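Local structure of putative glucoamylase (Bacteroides caccae ATCC 43185, 4QT9) at residues Y320-Y325 and W385-L391. The protein is a putative glucoamylase with an alpha/alpha toroid fold that probably hydrolyses glycosidic bonds. Numbering follows the deposited sequence.
Sequences YSVDGY and WYPQRYL
The indole of Trp385 lies flat over the Ser321-Val322 peptide of the 320-325 hairpin, with Ser321 O 3.3 Å from Trp385 CZ2, a worked example of aromatic packing on a turn. Val322 CA sits over its six-membered ring in a CH-pi contact, 4.0 Å from the centroid and 13° off the normal, while Pro387 CD covers the opposite face, so that the indole is sandwiched between them. Beside it, Val322 CG2 comes within 4.0 Å of Trp385 CE3, and at the ring's edge Tyr320 O approaches CH2 at 3.6 Å. A first torsion of 175° swings the indole away from its own backbone N and lays it along the turn. Replacing it with the methyl of an alanine is likely to open a gap between Pro387 and the turn and leave Val322 without its aromatic support. Farther along, Leu391 forks between two tyrosines: its CD2 packs 3.8 Å from Tyr320 CZ, and its CD1 meets the edge of the Tyr325 ring, 3.8 Å from CE2. Arg389 CB reaches Tyr320 CE2 obliquely at 3.8 Å. No hydrogen bond joins the two segments; instead, the Tyr320 hydroxyl bonds to His52 and Arg50, whose strand 50-52 pairs antiparallel with 389-391, and Tyr320 N bonds to Asp377. Reciprocal backbone bonds between Ser321 and Gly324 close a beta-hairpin with a two-residue loop, a type I turn, docked by apolar and aromatic packing onto the segment running into helix 392-406, in a protein of the alpha/alpha toroid fold.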
loop_
_atom_site.group_PDB
_atom_site.type_symbol
_atom_site.label_atom_id
_atom_site.label_comp_id
_atom_site.label_asym_id
_atom_site.label_seq_id
_atom_site.Cartn_x
_atom_site.Cartn_y
_atom_site.Cartn_z
ATOM N N TYR A 320 6.292 -13.021 -2.686
ATOM C CA TYR A 320 6.850 -14.364 -2.568
ATOM C C TYR A 320 7.566 -14.697 -3.837
ATOM O O TYR A 320 7.168 -14.230 -4.920
ATOM C CB TYR A 320 5.743 -15.399 -2.327
ATOM C CG TYR A 320 5.222 -15.433 -0.906
ATOM C CD1 TYR A 320 6.096 -15.521 0.178
ATOM C CD2 TYR A 320 3.849 -15.478 -0.645
ATOM C CE1 TYR A 320 5.618 -15.587 1.493
ATOM C CE2 TYR A 320 3.361 -15.586 0.664
ATOM C CZ TYR A 320 4.252 -15.650 1.726
ATOM O OH TYR A 320 3.787 -15.782 3.003
ATOM N N SER A 321 8.641 -15.468 -3.726
ATOM C CA SER A 321 9.406 -15.871 -4.896
ATOM C C SER A 321 9.694 -17.354 -4.805
ATOM O O SER A 321 9.488 -17.940 -3.734
ATOM C CB SER A 321 10.690 -15.060 -5.006
ATOM O OG SER A 321 11.302 -15.205 -6.278
ATOM N N VAL A 322 10.155 -17.968 -5.923
ATOM C CA VAL A 322 10.475 -19.402 -6.007
ATOM C C VAL A 322 11.359 -19.832 -4.808
ATOM O O VAL A 322 11.045 -20.829 -4.161
ATOM C CB VAL A 322 11.129 -19.787 -7.361
ATOM C CG1 VAL A 322 11.224 -21.307 -7.506
ATOM C CG2 VAL A 322 10.362 -19.199 -8.542
ATOM N N ASP A 323 12.406 -19.063 -4.486
ATOM C CA ASP A 323 13.300 -19.398 -3.372
ATOM C C ASP A 323 13.015 -18.599 -2.076
ATOM O O ASP A 323 13.909 -18.489 -1.236
ATOM C CB ASP A 323 14.775 -19.230 -3.796
ATOM C CG ASP A 323 15.276 -20.295 -4.758
ATOM O OD1 ASP A 323 14.740 -21.440 -4.721
ATOM O OD2 ASP A 323 16.217 -20.000 -5.537
ATOM N N GLY A 324 11.779 -18.114 -1.895
ATOM C CA GLY A 324 11.381 -17.383 -0.692
ATOM C C GLY A 324 10.545 -16.128 -0.882
ATOM O O GLY A 324 9.316 -16.189 -0.995
ATOM N N TYR A 325 11.204 -14.985 -0.814
ATOM C CA TYR A 325 10.619 -13.647 -0.960
ATOM C C TYR A 325 11.648 -12.787 -1.628
ATOM O O TYR A 325 12.822 -12.890 -1.284
ATOM C CB TYR A 325 10.188 -13.045 0.401
ATOM C CG TYR A 325 9.441 -11.734 0.266
ATOM C CD1 TYR A 325 10.125 -10.520 0.166
ATOM C CD2 TYR A 325 8.052 -11.707 0.203
ATOM C CE1 TYR A 325 9.439 -9.311 0.003
ATOM C CE2 TYR A 325 7.355 -10.502 0.078
ATOM C CZ TYR A 325 8.053 -9.306 -0.039
ATOM O OH TYR A 325 7.359 -8.123 -0.167
ATOM N N TRP A 385 5.594 -23.152 -10.507
ATOM C CA TRP A 385 5.450 -22.801 -9.115
ATOM C C TRP A 385 4.182 -21.947 -8.972
ATOM O O TRP A 385 4.156 -20.817 -9.432
ATOM C CB TRP A 385 6.736 -22.068 -8.673
ATOM C CG TRP A 385 6.697 -21.519 -7.276
ATOM C CD1 TRP A 385 6.782 -22.224 -6.109
ATOM C CD2 TRP A 385 6.607 -20.137 -6.909
ATOM N NE1 TRP A 385 6.751 -21.359 -5.034
ATOM C CE2 TRP A 385 6.655 -20.071 -5.498
ATOM C CE3 TRP A 385 6.498 -18.937 -7.641
ATOM C CZ2 TRP A 385 6.556 -18.856 -4.799
ATOM C CZ3 TRP A 385 6.414 -17.739 -6.951
ATOM C CH2 TRP A 385 6.423 -17.705 -5.547
ATOM N N TYR A 386 3.115 -22.519 -8.412
ATOM C CA TYR A 386 1.809 -21.850 -8.234
ATOM C C TYR A 386 1.360 -21.902 -6.749
ATOM O O TYR A 386 0.433 -22.641 -6.404
ATOM C CB TYR A 386 0.755 -22.478 -9.170
ATOM C CG TYR A 386 1.104 -22.340 -10.639
ATOM C CD1 TYR A 386 0.808 -21.174 -11.337
ATOM C CD2 TYR A 386 1.692 -23.393 -11.343
ATOM C CE1 TYR A 386 1.150 -21.027 -12.685
ATOM C CE2 TYR A 386 2.023 -23.266 -12.702
ATOM C CZ TYR A 386 1.738 -22.082 -13.367
ATOM O OH TYR A 386 2.012 -21.932 -14.702
ATOM N N PRO A 387 2.014 -21.115 -5.859
ATOM C CA PRO A 387 1.644 -21.160 -4.438
ATOM C C PRO A 387 0.226 -20.663 -4.169
ATOM O O PRO A 387 -0.224 -19.676 -4.736
ATOM C CB PRO A 387 2.680 -20.249 -3.762
ATOM C CG PRO A 387 3.119 -19.317 -4.845
ATOM C CD PRO A 387 3.127 -20.171 -6.088
ATOM N N GLN A 388 -0.476 -21.360 -3.309
ATOM C CA GLN A 388 -1.827 -20.979 -2.950
ATOM C C GLN A 388 -1.713 -20.125 -1.690
ATOM O O GLN A 388 -2.136 -20.517 -0.600
ATOM C CB GLN A 388 -2.704 -22.229 -2.804
ATOM C CG GLN A 388 -2.668 -23.089 -4.078
ATOM C CD GLN A 388 -3.828 -24.027 -4.179
ATOM O OE1 GLN A 388 -4.315 -24.571 -3.179
ATOM N NE2 GLN A 388 -4.255 -24.290 -5.412
ATOM N N ARG A 389 -1.033 -18.955 -1.847
ATOM C CA ARG A 389 -0.710 -18.046 -0.747
ATOM C C ARG A 389 -1.015 -16.619 -1.106
ATOM O O ARG A 389 -0.957 -16.223 -2.275
ATOM C CB ARG A 389 0.779 -18.188 -0.343
ATOM C CG ARG A 389 1.091 -19.587 0.233
ATOM C CD ARG A 389 2.556 -19.891 0.387
ATOM N NE ARG A 389 2.728 -21.118 1.164
ATOM C CZ ARG A 389 3.862 -21.509 1.740
ATOM N NH1 ARG A 389 4.969 -20.786 1.606
ATOM N NH2 ARG A 389 3.899 -22.625 2.458
ATOM N N TYR A 390 -1.400 -15.861 -0.081
ATOM C CA TYR A 390 -1.707 -14.444 -0.160
ATOM C C TYR A 390 -0.913 -13.638 0.825
ATOM O O TYR A 390 -0.531 -14.155 1.876
ATOM C CB TYR A 390 -3.177 -14.196 0.154
ATOM C CG TYR A 390 -4.143 -14.907 -0.758
ATOM C CD1 TYR A 390 -4.460 -14.385 -2.012
ATOM C CD2 TYR A 390 -4.788 -16.067 -0.349
ATOM C CE1 TYR A 390 -5.391 -15.009 -2.836
ATOM C CE2 TYR A 390 -5.720 -16.702 -1.170
ATOM C CZ TYR A 390 -6.029 -16.157 -2.407
ATOM O OH TYR A 390 -6.973 -16.738 -3.209
ATOM N N LEU A 391 -0.716 -12.339 0.506
ATOM C CA LEU A 391 -0.133 -11.325 1.387
ATOM C C LEU A 391 -1.062 -10.142 1.396
ATOM O O LEU A 391 -1.449 -9.679 0.314
ATOM C CB LEU A 391 1.281 -10.872 0.944
ATOM C CG LEU A 391 2.398 -11.901 0.995
ATOM C CD1 LEU A 391 3.624 -11.349 0.298
ATOM C CD2 LEU A 391 2.733 -12.274 2.443
#